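Local coordinates for FYVE, RhoGEF and PH domain-containing protein 5 (Homo sapiens, PDB 3MPX), which activates the Rho-family GTPase CDC42 by exchanging its bound GDP for GTP and is represented here by its DH and first PH domains, at residues Lys35-Met40 against Leu167-Arg172; His43-Phe48 against Glu78-His83; Asp57-Glu62 against Ser141-Ala146; Ala112-Phe117 against Leu201-Lys206. One frame throughout, in Å; residues are numbered along the deposited sequence.

Interaction 1: residues Lys35-Met40 against Leu167-Arg172; sequences KAYVEM and LRVVQR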
loop_
_atom_site.group_PDB
_atom_site.type_symbol
_atom_site.label_atom_id
_atom_site.label_comp_id
_atom_site.label_asym_id
_atom_site.label_seq_id
_atom_site.Cartn_x
_atom_site.Cartn_y
_atom_site.Cartn_z
ATOM N N LYS A 35 8.708 -13.578 1.828
ATOM C CA LYS A 35 10.069 -13.691 2.381
ATOM C C LYS A 35 10.553 -12.305 2.800
ATOM O O LYS A 35 10.933 -12.100 3.957
ATOM C CB LYS A 35 11.061 -14.265 1.349
ATOM C CG LYS A 35 10.791 -15.689 0.951
ATOM C CD LYS A 35 11.951 -16.315 0.217
ATOM C CE LYS A 35 11.607 -17.713 -0.264
ATOM N NZ LYS A 35 11.841 -17.895 -1.730
ATOM N N ALA A 36 10.492 -11.343 1.864
ATOM C CA ALA A 36 10.908 -9.958 2.089
ATOM C C ALA A 36 10.160 -9.290 3.245
ATOM O O ALA A 36 10.746 -8.452 3.938
ATOM C CB ALA A 36 10.719 -9.162 0.820
ATOM N N TYR A 37 8.871 -9.665 3.444
ATOM C CA TYR A 37 7.984 -9.149 4.476
ATOM C C TYR A 37 8.337 -9.711 5.848
ATOM O O TYR A 37 8.307 -8.973 6.840
ATOM C CB TYR A 37 6.532 -9.470 4.118
ATOM C CG TYR A 37 5.514 -8.908 5.083
ATOM C CD1 TYR A 37 5.348 -7.528 5.232
ATOM C CD2 TYR A 37 4.701 -9.751 5.840
ATOM C CE1 TYR A 37 4.405 -7.004 6.119
ATOM C CE2 TYR A 37 3.738 -9.238 6.711
ATOM C CZ TYR A 37 3.594 -7.865 6.845
ATOM O OH TYR A 37 2.633 -7.354 7.676
ATOM N N VAL A 38 8.673 -11.015 5.899
ATOM C CA VAL A 38 9.049 -11.746 7.112
ATOM C C VAL A 38 10.419 -11.239 7.601
ATOM O O VAL A 38 10.604 -11.039 8.801
ATOM C CB VAL A 38 8.982 -13.269 6.878
ATOM C CG1 VAL A 38 9.639 -14.041 8.014
ATOM C CG2 VAL A 38 7.536 -13.711 6.706
ATOM N N GLU A 39 11.331 -10.940 6.658
ATOM C CA GLU A 39 12.652 -10.350 6.901
ATOM C C GLU A 39 12.441 -8.947 7.522
ATOM O O GLU A 39 13.129 -8.571 8.471
ATOM C CB GLU A 39 13.409 -10.254 5.554
ATOM C CG GLU A 39 14.702 -9.438 5.554
ATOM C CD GLU A 39 15.994 -10.153 5.909
ATOM O OE1 GLU A 39 17.055 -9.486 5.882
ATOM O OE2 GLU A 39 15.956 -11.369 6.213
HETATM N N MSE A 40 11.466 -8.203 6.996
HETATM C CA MSE A 40 11.124 -6.876 7.457
HETATM C C MSE A 40 10.495 -6.928 8.834
HETATM O O MSE A 40 10.837 -6.097 9.674
HETATM C CB MSE A 40 10.202 -6.191 6.438
HETATM C CG MSE A 40 9.947 -4.724 6.738
HETATM SE SE MSE A 40 8.437 -4.510 7.957
HETATM C CE MSE A 40 6.996 -4.543 6.652
ATOM N N LEU A 167 3.396 1.612 8.426
ATOM C CA LEU A 167 2.342 1.482 7.420
ATOM C C LEU A 167 2.690 0.239 6.590
ATOM O O LEU A 167 1.790 -0.469 6.127
ATOM C CB LEU A 167 2.320 2.699 6.464
ATOM C CG LEU A 167 1.997 4.089 7.021
ATOM C CD1 LEU A 167 2.296 5.144 5.992
ATOM C CD2 LEU A 167 0.537 4.210 7.413
ATOM N N ARG A 168 4.017 -0.018 6.418
ATOM C CA ARG A 168 4.598 -1.142 5.685
ATOM C C ARG A 168 4.100 -2.501 6.229
ATOM O O ARG A 168 3.959 -3.442 5.452
ATOM C CB ARG A 168 6.136 -1.051 5.680
ATOM C CG ARG A 168 6.708 -0.314 4.476
ATOM C CD ARG A 168 8.145 0.078 4.705
ATOM N NE ARG A 168 8.366 1.515 4.503
ATOM C CZ ARG A 168 9.524 2.139 4.717
ATOM N NH1 ARG A 168 10.585 1.461 5.144
ATOM N NH2 ARG A 168 9.629 3.445 4.506
ATOM N N VAL A 169 3.773 -2.574 7.536
ATOM C CA VAL A 169 3.176 -3.742 8.191
ATOM C C VAL A 169 1.752 -3.947 7.631
ATOM O O VAL A 169 1.479 -4.995 7.059
ATOM C CB VAL A 169 3.207 -3.592 9.743
ATOM C CG1 VAL A 169 2.298 -4.598 10.458
ATOM C CG2 VAL A 169 4.637 -3.680 10.267
ATOM N N VAL A 170 0.877 -2.922 7.749
ATOM C CA VAL A 170 -0.534 -2.888 7.324
ATOM C C VAL A 170 -0.694 -2.962 5.779
ATOM O O VAL A 170 -1.759 -3.318 5.280
ATOM C CB VAL A 170 -1.183 -1.596 7.901
ATOM C CG1 VAL A 170 -2.688 -1.515 7.619
ATOM C CG2 VAL A 170 -0.902 -1.451 9.386
ATOM N N GLN A 171 0.334 -2.570 5.044
ATOM C CA GLN A 171 0.321 -2.539 3.588
ATOM C C GLN A 171 0.270 -3.972 2.961
ATOM O O GLN A 171 -0.374 -4.163 1.920
ATOM C CB GLN A 171 1.526 -1.706 3.111
ATOM C CG GLN A 171 1.966 -1.892 1.676
ATOM C CD GLN A 171 3.254 -1.165 1.448
ATOM O OE1 GLN A 171 3.257 -0.050 0.957
ATOM N NE2 GLN A 171 4.372 -1.761 1.845
ATOM N N ARG A 172 0.895 -4.974 3.621
ATOM C CA ARG A 172 0.886 -6.361 3.141
ATOM C C ARG A 172 -0.535 -6.878 2.890
ATOM O O ARG A 172 -0.747 -7.689 1.979
ATOM C CB ARG A 172 1.575 -7.280 4.154
ATOM C CG ARG A 172 1.914 -8.676 3.621
ATOM C CD ARG A 172 2.849 -8.668 2.413
ATOM N NE ARG A 172 3.046 -10.023 1.910
ATOM C CZ ARG A 172 3.252 -10.338 0.641
ATOM N NH1 ARG A 172 3.436 -11.599 0.290
ATOM N NH2 ARG A 172 3.271 -9.393 -0.293
#

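Interaction 2: residues His43-Phe48 against Glu78-His83; sequences HLNLDF and ELPAIH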
loop_
_atom_site.group_PDB
_atom_site.type_symbol
_atom_site.label_atom_id
_atom_site.label_comp_id
_atom_site.label_asym_id
_atom_site.label_seq_id
_atom_site.Cartn_x
_atom_site.Cartn_y
_atom_site.Cartn_z
ATOM N N HIS A 43 13.402 -7.667 11.655
ATOM C CA HIS A 43 14.206 -6.476 11.982
ATOM C C HIS A 43 13.402 -5.385 12.656
ATOM O O HIS A 43 13.964 -4.579 13.402
ATOM C CB HIS A 43 14.922 -5.948 10.729
ATOM C CG HIS A 43 15.928 -6.940 10.209
ATOM N ND1 HIS A 43 15.714 -7.639 9.024
ATOM C CD2 HIS A 43 17.063 -7.405 10.792
ATOM C CE1 HIS A 43 16.742 -8.463 8.902
ATOM N NE2 HIS A 43 17.578 -8.363 9.942
ATOM N N LEU A 44 12.077 -5.387 12.437
ATOM C CA LEU A 44 11.177 -4.482 13.107
ATOM C C LEU A 44 11.102 -4.900 14.578
ATOM O O LEU A 44 11.211 -4.058 15.462
ATOM C CB LEU A 44 9.796 -4.553 12.464
ATOM C CG LEU A 44 8.802 -3.469 12.900
ATOM C CD1 LEU A 44 9.256 -2.074 12.479
ATOM C CD2 LEU A 44 7.460 -3.751 12.340
ATOM N N ASN A 45 10.965 -6.208 14.839
ATOM C CA ASN A 45 10.857 -6.743 16.190
ATOM C C ASN A 45 12.151 -6.620 16.985
ATOM O O ASN A 45 12.105 -6.400 18.197
ATOM C CB ASN A 45 10.385 -8.176 16.137
ATOM C CG ASN A 45 8.899 -8.243 16.151
ATOM O OD1 ASN A 45 8.281 -8.228 17.213
ATOM N ND2 ASN A 45 8.290 -8.195 14.979
ATOM N N LEU A 46 13.292 -6.726 16.308
ATOM C CA LEU A 46 14.588 -6.609 16.953
ATOM C C LEU A 46 14.933 -5.148 17.196
ATOM O O LEU A 46 15.298 -4.799 18.315
ATOM C CB LEU A 46 15.688 -7.292 16.109
ATOM C CG LEU A 46 17.104 -7.365 16.720
ATOM C CD1 LEU A 46 17.218 -8.496 17.749
ATOM C CD2 LEU A 46 18.158 -7.592 15.644
ATOM N N ASP A 47 14.811 -4.299 16.165
ATOM C CA ASP A 47 15.243 -2.906 16.223
ATOM C C ASP A 47 14.168 -1.906 16.666
ATOM O O ASP A 47 14.512 -0.793 17.085
ATOM C CB ASP A 47 15.846 -2.493 14.867
ATOM C CG ASP A 47 16.850 -3.491 14.279
ATOM O OD1 ASP A 47 17.347 -4.368 15.039
ATOM O OD2 ASP A 47 17.127 -3.407 13.057
ATOM N N PHE A 48 12.887 -2.268 16.563
ATOM C CA PHE A 48 11.850 -1.343 16.976
ATOM C C PHE A 48 11.183 -1.847 18.249
ATOM O O PHE A 48 11.389 -1.238 19.291
ATOM C CB PHE A 48 10.851 -1.057 15.849
ATOM C CG PHE A 48 9.700 -0.162 16.241
ATOM C CD1 PHE A 48 9.893 1.197 16.443
ATOM C CD2 PHE A 48 8.423 -0.676 16.392
ATOM C CE1 PHE A 48 8.828 2.021 16.790
ATOM C CE2 PHE A 48 7.358 0.150 16.733
ATOM C CZ PHE A 48 7.566 1.494 16.932
ATOM N N GLU A 78 1.399 -6.471 19.468
ATOM C CA GLU A 78 0.881 -7.000 18.221
ATOM C C GLU A 78 1.970 -7.369 17.222
ATOM O O GLU A 78 1.790 -8.324 16.466
ATOM C CB GLU A 78 -0.092 -5.991 17.610
ATOM C CG GLU A 78 -1.384 -5.829 18.403
ATOM C CD GLU A 78 -2.055 -7.120 18.848
ATOM O OE1 GLU A 78 -2.468 -7.195 20.030
ATOM O OE2 GLU A 78 -2.152 -8.063 18.028
ATOM N N LEU A 79 3.112 -6.649 17.244
ATOM C CA LEU A 79 4.229 -6.865 16.318
ATOM C C LEU A 79 4.781 -8.287 16.384
ATOM O O LEU A 79 4.778 -8.911 15.324
ATOM C CB LEU A 79 5.343 -5.815 16.456
ATOM C CG LEU A 79 4.951 -4.324 16.303
ATOM C CD1 LEU A 79 6.193 -3.440 16.356
ATOM C CD2 LEU A 79 4.179 -4.054 15.001
ATOM N N PRO A 80 5.157 -8.859 17.577
ATOM C CA PRO A 80 5.632 -10.268 17.617
ATOM C C PRO A 80 4.589 -11.305 17.157
ATOM O O PRO A 80 4.937 -12.281 16.481
ATOM C CB PRO A 80 5.994 -10.480 19.086
ATOM C CG PRO A 80 6.159 -9.144 19.658
ATOM C CD PRO A 80 5.229 -8.246 18.922
ATOM N N ALA A 81 3.306 -11.066 17.493
ATOM C CA ALA A 81 2.185 -11.914 17.106
ATOM C C ALA A 81 2.033 -11.935 15.593
ATOM O O ALA A 81 1.692 -12.980 15.036
ATOM C CB ALA A 81 0.899 -11.403 17.742
ATOM N N ILE A 82 2.261 -10.773 14.934
ATOM C CA ILE A 82 2.181 -10.640 13.477
ATOM C C ILE A 82 3.380 -11.332 12.861
ATOM O O ILE A 82 3.198 -12.139 11.963
ATOM C CB ILE A 82 2.000 -9.170 13.002
ATOM C CG1 ILE A 82 0.600 -8.646 13.378
ATOM C CG2 ILE A 82 2.248 -9.016 11.485
ATOM C CD1 ILE A 82 0.532 -7.128 13.754
ATOM N N HIS A 83 4.584 -11.077 13.385
ATOM C CA HIS A 83 5.811 -11.723 12.917
ATOM C C HIS A 83 5.665 -13.271 12.864
ATOM O O HIS A 83 5.993 -13.888 11.845
ATOM C CB HIS A 83 7.001 -11.309 13.792
ATOM C CG HIS A 83 8.296 -11.956 13.397
ATOM N ND1 HIS A 83 9.146 -12.490 14.343
ATOM C CD2 HIS A 83 8.833 -12.153 12.167
ATOM C CE1 HIS A 83 10.170 -12.991 13.668
ATOM N NE2 HIS A 83 10.027 -12.816 12.357
#

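Interaction 3: residues Asp57-Glu62 against Ser141-Ala146; sequences DDMDHE and SPRLAA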
loop_
_atom_site.group_PDB
_atom_site.type_symbol
_atom_site.label_atom_id
_atom_site.label_comp_id
_atom_site.label_asym_id
_atom_site.label_seq_id
_atom_site.Cartn_x
_atom_site.Cartn_y
_atom_site.Cartn_z
ATOM N N ASP A 57 10.857 -0.502 29.746
ATOM C CA ASP A 57 11.227 -1.260 30.958
ATOM C C ASP A 57 12.084 -0.406 31.907
ATOM O O ASP A 57 11.908 -0.513 33.128
ATOM C CB ASP A 57 11.976 -2.563 30.625
ATOM C CG ASP A 57 11.153 -3.696 30.015
ATOM O OD1 ASP A 57 9.906 -3.702 30.191
ATOM O OD2 ASP A 57 11.757 -4.591 29.374
ATOM N N ASP A 58 12.982 0.466 31.347
ATOM C CA ASP A 58 13.831 1.379 32.131
ATOM C C ASP A 58 12.995 2.521 32.714
ATOM O O ASP A 58 13.237 2.973 33.842
ATOM C CB ASP A 58 14.954 1.974 31.267
ATOM C CG ASP A 58 16.071 1.052 30.819
ATOM O OD1 ASP A 58 16.269 0.005 31.457
ATOM O OD2 ASP A 58 16.794 1.420 29.866
HETATM N N MSE A 59 12.023 3.002 31.923
HETATM C CA MSE A 59 11.148 4.123 32.277
HETATM C C MSE A 59 10.164 3.779 33.360
HETATM O O MSE A 59 9.591 4.689 33.964
HETATM C CB MSE A 59 10.411 4.658 31.063
HETATM C CG MSE A 59 11.316 5.303 30.053
HETATM SE SE MSE A 59 10.315 5.590 28.420
HETATM C CE MSE A 59 11.436 4.756 27.342
ATOM N N ASP A 60 9.974 2.480 33.639
ATOM C CA ASP A 60 9.096 2.062 34.725
ATOM C C ASP A 60 9.585 2.663 36.055
ATOM O O ASP A 60 8.766 3.145 36.836
ATOM C CB ASP A 60 9.020 0.535 34.796
ATOM C CG ASP A 60 8.196 -0.093 33.685
ATOM O OD1 ASP A 60 7.084 0.416 33.405
ATOM O OD2 ASP A 60 8.633 -1.130 33.137
ATOM N N HIS A 61 10.929 2.736 36.236
ATOM C CA HIS A 61 11.649 3.273 37.399
ATOM C C HIS A 61 11.929 4.799 37.351
ATOM O O HIS A 61 12.520 5.313 38.302
ATOM C CB HIS A 61 12.978 2.526 37.585
ATOM C CG HIS A 61 12.865 1.047 37.421
ATOM N ND1 HIS A 61 13.472 0.394 36.362
ATOM C CD2 HIS A 61 12.172 0.147 38.155
ATOM C CE1 HIS A 61 13.148 -0.880 36.496
ATOM N NE2 HIS A 61 12.367 -1.076 37.563
ATOM N N GLU A 62 11.500 5.524 36.289
ATOM C CA GLU A 62 11.697 6.987 36.156
ATOM C C GLU A 62 11.460 7.748 37.472
ATOM O O GLU A 62 10.616 7.345 38.271
ATOM C CB GLU A 62 10.788 7.582 35.063
ATOM C CG GLU A 62 11.366 7.530 33.658
ATOM C CD GLU A 62 10.541 8.169 32.551
ATOM O OE1 GLU A 62 11.110 8.393 31.455
ATOM O OE2 GLU A 62 9.341 8.462 32.775
ATOM N N SER A 141 11.234 12.443 26.620
ATOM C CA SER A 141 11.729 11.163 27.102
ATOM C C SER A 141 13.042 10.800 26.394
ATOM O O SER A 141 13.020 10.054 25.410
ATOM C CB SER A 141 10.677 10.069 26.921
ATOM O OG SER A 141 11.198 8.776 27.181
ATOM N N PRO A 142 14.196 11.289 26.905
ATOM C CA PRO A 142 15.487 10.944 26.286
ATOM C C PRO A 142 15.658 9.448 25.982
ATOM O O PRO A 142 16.057 9.123 24.880
ATOM C CB PRO A 142 16.506 11.453 27.314
ATOM C CG PRO A 142 15.829 12.607 27.963
ATOM C CD PRO A 142 14.387 12.191 28.063
ATOM N N ARG A 143 15.294 8.555 26.915
ATOM C CA ARG A 143 15.357 7.092 26.762
ATOM C C ARG A 143 14.480 6.585 25.582
ATOM O O ARG A 143 14.948 5.762 24.787
ATOM C CB ARG A 143 14.946 6.410 28.085
ATOM C CG ARG A 143 15.168 4.906 28.156
ATOM C CD ARG A 143 16.636 4.521 28.245
ATOM N NE ARG A 143 16.888 3.178 27.726
ATOM C CZ ARG A 143 16.904 2.866 26.432
ATOM N NH1 ARG A 143 16.641 3.787 25.516
ATOM N NH2 ARG A 143 17.136 1.619 26.048
ATOM N N LEU A 144 13.214 7.048 25.487
ATOM C CA LEU A 144 12.354 6.637 24.386
ATOM C C LEU A 144 12.867 7.268 23.076
ATOM O O LEU A 144 12.901 6.578 22.043
ATOM C CB LEU A 144 10.878 6.984 24.641
ATOM C CG LEU A 144 9.858 6.328 23.684
ATOM C CD1 LEU A 144 9.647 4.881 24.012
ATOM C CD2 LEU A 144 8.527 7.048 23.723
ATOM N N ALA A 145 13.335 8.545 23.135
ATOM C CA ALA A 145 13.894 9.211 21.968
ATOM C C ALA A 145 15.108 8.439 21.454
ATOM O O ALA A 145 15.162 8.148 20.270
ATOM C CB ALA A 145 14.255 10.643 22.288
ATOM N N ALA A 146 15.995 7.997 22.357
ATOM C CA ALA A 146 17.191 7.204 22.062
ATOM C C ALA A 146 16.815 5.898 21.385
ATOM O O ALA A 146 17.550 5.463 20.503
ATOM C CB ALA A 146 17.969 6.918 23.342
#

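Interaction 4: residues Ala112-Phe117 against Leu201-Lys206; sequences AREQGF and LSLISK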
loop_
_atom_site.group_PDB
_atom_site.type_symbol
_atom_site.label_atom_id
_atom_site.label_comp_id
_atom_site.label_asym_id
_atom_site.label_seq_id
_atom_site.Cartn_x
_atom_site.Cartn_y
_atom_site.Cartn_z
ATOM N N ALA A 112 -7.032 -20.840 7.010
ATOM C CA ALA A 112 -6.612 -21.577 8.197
ATOM C C ALA A 112 -6.205 -20.624 9.347
ATOM O O ALA A 112 -6.217 -21.024 10.518
ATOM C CB ALA A 112 -5.443 -22.480 7.831
ATOM N N ARG A 113 -5.855 -19.365 8.984
ATOM C CA ARG A 113 -5.330 -18.335 9.851
ATOM C C ARG A 113 -6.315 -17.159 10.066
ATOM O O ARG A 113 -5.945 -15.996 9.919
ATOM C CB ARG A 113 -3.975 -17.867 9.290
ATOM C CG ARG A 113 -2.888 -18.908 9.482
ATOM C CD ARG A 113 -1.844 -18.930 8.386
ATOM N NE ARG A 113 -0.760 -19.886 8.666
ATOM C CZ ARG A 113 -0.736 -21.150 8.243
ATOM N NH1 ARG A 113 0.280 -21.939 8.551
ATOM N NH2 ARG A 113 -1.735 -21.635 7.517
ATOM N N GLU A 114 -7.552 -17.454 10.487
ATOM C CA GLU A 114 -8.521 -16.400 10.776
ATOM C C GLU A 114 -8.088 -15.636 12.043
ATOM O O GLU A 114 -8.009 -14.413 12.004
ATOM C CB GLU A 114 -9.938 -16.971 10.899
ATOM C CG GLU A 114 -11.022 -15.910 10.842
ATOM C CD GLU A 114 -12.430 -16.469 10.856
ATOM O OE1 GLU A 114 -12.899 -16.883 11.942
ATOM O OE2 GLU A 114 -13.056 -16.514 9.771
ATOM N N GLN A 115 -7.750 -16.370 13.125
ATOM C CA GLN A 115 -7.254 -15.889 14.420
ATOM C C GLN A 115 -5.956 -15.079 14.245
ATOM O O GLN A 115 -5.715 -14.136 14.992
ATOM C CB GLN A 115 -7.018 -17.095 15.365
ATOM C CG GLN A 115 -6.080 -16.835 16.563
ATOM C CD GLN A 115 -5.683 -18.087 17.319
ATOM O OE1 GLN A 115 -4.698 -18.761 16.991
ATOM N NE2 GLN A 115 -6.425 -18.406 18.374
ATOM N N GLY A 116 -5.131 -15.470 13.279
ATOM C CA GLY A 116 -3.869 -14.796 13.000
ATOM C C GLY A 116 -4.025 -13.373 12.511
ATOM O O GLY A 116 -3.403 -12.457 13.057
ATOM N N PHE A 117 -4.869 -13.187 11.481
ATOM C CA PHE A 117 -5.175 -11.899 10.878
ATOM C C PHE A 117 -5.988 -11.014 11.843
ATOM O O PHE A 117 -6.208 -9.837 11.562
ATOM C CB PHE A 117 -5.897 -12.089 9.529
ATOM C CG PHE A 117 -4.977 -12.467 8.387
ATOM C CD1 PHE A 117 -4.249 -11.501 7.709
ATOM C CD2 PHE A 117 -4.861 -13.789 7.971
ATOM C CE1 PHE A 117 -3.389 -11.854 6.661
ATOM C CE2 PHE A 117 -3.997 -14.139 6.925
ATOM C CZ PHE A 117 -3.271 -13.166 6.277
ATOM N N LEU A 201 -10.166 -13.845 0.319
ATOM C CA LEU A 201 -10.330 -12.453 -0.067
ATOM C C LEU A 201 -11.286 -11.723 0.835
ATOM O O LEU A 201 -11.069 -10.542 1.123
ATOM C CB LEU A 201 -10.740 -12.306 -1.536
ATOM C CG LEU A 201 -9.554 -12.222 -2.493
ATOM C CD1 LEU A 201 -9.983 -12.460 -3.936
ATOM C CD2 LEU A 201 -8.816 -10.921 -2.316
ATOM N N SER A 202 -12.329 -12.415 1.296
ATOM C CA SER A 202 -13.325 -11.808 2.164
ATOM C C SER A 202 -12.784 -11.725 3.603
ATOM O O SER A 202 -13.051 -10.737 4.309
ATOM C CB SER A 202 -14.652 -12.557 2.075
ATOM O OG SER A 202 -14.590 -13.773 2.792
ATOM N N LEU A 203 -11.967 -12.731 3.992
ATOM C CA LEU A 203 -11.306 -12.825 5.294
ATOM C C LEU A 203 -10.379 -11.616 5.453
ATOM O O LEU A 203 -10.395 -10.985 6.500
ATOM C CB LEU A 203 -10.530 -14.175 5.400
ATOM C CG LEU A 203 -9.823 -14.530 6.728
ATOM C CD1 LEU A 203 -9.800 -16.029 6.968
ATOM C CD2 LEU A 203 -8.371 -14.052 6.736
ATOM N N ILE A 204 -9.593 -11.286 4.418
ATOM C CA ILE A 204 -8.652 -10.157 4.437
ATOM C C ILE A 204 -9.412 -8.850 4.340
ATOM O O ILE A 204 -8.985 -7.870 4.949
ATOM C CB ILE A 204 -7.565 -10.296 3.325
ATOM C CG1 ILE A 204 -6.569 -11.420 3.666
ATOM C CG2 ILE A 204 -6.810 -8.980 3.055
ATOM C CD1 ILE A 204 -5.961 -12.060 2.429
ATOM N N SER A 205 -10.534 -8.823 3.579
ATOM C CA SER A 205 -11.323 -7.600 3.416
ATOM C C SER A 205 -11.965 -7.224 4.724
ATOM O O SER A 205 -12.076 -6.046 4.986
ATOM C CB SER A 205 -12.354 -7.721 2.300
ATOM O OG SER A 205 -13.544 -8.362 2.733
ATOM N N LYS A 206 -12.303 -8.219 5.586
ATOM C CA LYS A 206 -12.855 -8.010 6.928
ATOM C C LYS A 206 -11.807 -7.246 7.755
ATOM O O LYS A 206 -12.161 -6.300 8.467
ATOM C CB LYS A 206 -13.188 -9.355 7.596
ATOM C CG LYS A 206 -14.684 -9.724 7.627
ATOM C CD LYS A 206 -15.039 -11.041 6.884
ATOM C CE LYS A 206 -14.449 -12.337 7.451
ATOM N NZ LYS A 206 -14.679 -13.534 6.568
#

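Interaction 1: residues Lys35-Met40 against Leu167-Arg172
One face of the Tyr37 ring is laid against the aliphatic part of Arg172, and its edge, near the ring plane, meets the carbonyl oxygens of Arg168 and Val169. The setting is the helical bundle of the DH (RhoGEF) domain, where helices 21-59 and 162-184 run nearly antiparallel, their short segments crossing at -148° with axes 11.1 Å apart. Such spacing suits a long flat residue that can bridge the gap. Tyr37 does so with CG anti to the backbone N (chi1 -177°), which sends the ring across to the other helix. Arg172 CG sits 3.5 Å from the ring centroid, almost straight above it, a CH-pi contact, while Arg172 CB lies over the phenol end, 3.4 Å from Tyr37 CZ. The guanidinium plane is turned obliquely to the ring, and its nitrogens look elsewhere: NH1 bonds to Ser33 and makes a salt bridge with Glu34, and NH2 bonds to Gln175. Arginine thus serves twice, as an apolar lid for the ring and as a polar link to helix 21-59 and to the next turn of its own helix. His86 of helix 66-98 also packs edge-to-face (T-shaped) with the Tyr37 ring. A phenylalanine here would probably keep the packing on Arg172 but leave the buried Val169 carbonyl without its phenol donor. Selenomethionine Met40, bent at chi2 and chi3, curls its flexible end toward helix 162-184, where CE comes 3.7 Å from Arg168 CB. The phenol itself ends the bridge: Tyr37 OH donates to Val169 O at 2.7 Å, tilted 25° from the carbonyl plane.

Interaction 2: residues His43-Phe48 against Glu78-His83
Asn45 and Pro80 face each other where helices 21-59 and 66-98 pass nearly antiparallel, the short segments inclined at 154° with axes 9.8 Å apart and CA atoms of this pair only 6.5 Å from one another. Both helices depart from regularity here: the first has a wider pi-type turn at 45-48, and the second is kinked where the N atoms of Leu79 and Pro80 make no bond to the preceding turn; Pro80 has no N-H to give. The Asn45 amide lies at this meeting point. Its OD1 rests on the proline ring, 3.4 Å from Pro80 CG, and is likewise close to Pro80 N, which has no hydrogen to offer. The other branch, ND2, lies 3.6 Å from His83 CB, with amide and imidazole planes 30° apart, and it finds its acceptor on its own helix, in the carbonyl of Leu41. Deeper in, Leu79 is the apolar partner. With CG anti to the carbonyl carbon (chi1 -56°), it sends CD1 to the edge of the Phe48 ring, in the ring plane and 3.6 Å from Phe48 CD2. The same methyl lies 4.2 Å from Leu44 CD2. Leu166 of helix 162-184 touches Leu44, Phe48 and Leu79 alike, so these branched and aromatic residues form part of the buried interior of the DH helical bundle. No hydrogen bond joins the two segments: they are held by shape and van der Waals contact, with the one amide in the interface turned back to its own helix for its bond.

Interaction 3: residues Asp57-Glu62 against Ser141-Ala146
Selenomethionine Met59 gives up the largest area to this contact, followed by Arg143 and Asp58, and the three divide the work between an apolar part and a charged flank. Met59, near the far end of the long helix 21-59, reaches over the start of helix 142-152. Its chain runs extended through chi2 and then turns at chi3 (-126°), which lays the CE methyl 3.5 Å from Leu144 CB, the two side chains crossing at about a right angle. CE also rests on the aliphatic part of Arg143, 3.8 Å from its CG, and SE lies 3.5 Å from Ser141 OG. A long, unbranched and polarisable chain fits such a mixed surface of methylenes, hydroxyl and backbone. Alongside, Arg143 and Asp58 form a salt bridge. Arg143 NE donates to Asp58 OD2 at 2.8 Å with an N-H...O angle of 157°; the oxygen lies at the guanidinium edge, in its plane, and accepts the hydrogen bond through its anti lone pair, while the carboxylate is turned 48° from the guanidinium. A leucine in place of Arg143 would probably still touch the Met59 methyl but leave the Asp58 carboxylate without its charged mate. Leu144, beyond, is buried against Val52 and Leu56 of helix 21-59 and Leu134 of helix 117-138. Ser141 stands at the N-cap: its OG accepts from Leu144 N at 3.1 Å, satisfying an amide of the first turn. The arrangement is thus that of a serine-capped helix start, followed by proline, docked on the far end of the long first helix of a DH-domain bundle.

Interaction 4: residues Ala112-Phe117 against Leu201-Lys206
Leu203 meets both Phe117 and Glu114, and between these two partners the contact passes from its tight side to its loose one. On the tight side, Leu203 has CG anti to the backbone N (chi1 -176°), which projects its two methyls out from helix 192-214 toward the 112-117 segment. CD2 approaches the Phe117 ring obliquely, 3.7 Å from Phe117 CD2, and the two side chains cross at about a right angle. Ile204 adds its CG1 over one face of the same ring, a wider contact of 4.4 Å to Phe117 CE1. Branched aliphatics suit this place, since they can fit against an aromatic ring from more than one direction without needing polar partners. Toward the solvent side, the other methyl, Leu203 CD1, lies beside the backbone and aliphatic part of Glu114, 4.0 Å from Glu114 CB. The carboxylate beyond is exposed; Glu114 OE2 stands 4.7 Å from Lys206 NZ, too far for a salt bridge, though the opposite charges probably attract weakly. No hydrogen bond crosses the contact. Within the helix, Ser205 OG donates to Ser202 O at 2.9 Å, arriving on the same face of that carbonyl as Lys206 N. Phe117 stands where the loop leads into helix 117-138 and also packs on Ile89, Phe110 and Leu173, while Ile204 touches Tyr176 and Gln177, so the contact joins this loop to helix 192-214, with side chains of helices 66-98, 108-111 and 162-184 packed beside it.

Overall arrangement
From the N terminus, helix 21-59 supplies the first segments of interactions 1 and 2 and, at its far end, the beginning of that of interaction 3. Interaction 2 closes the shortest loop, onto helix 66-98, and is nested inside the loop that interaction 1 closes at helix 162-184. Interaction 3, which returns to the start of helix 142-152, is also nested in interaction 1 but crosses interaction 2. Interaction 4 opens after interaction 2 has closed; it crosses interactions 1 and 3 and brings in helix 192-214. Interactions 1 and 2 touch, through Val169 and Leu44, whereas the centres of interactions 3 and 4 lie about 36 Å apart. All four tie together the elongated DH helical bundle.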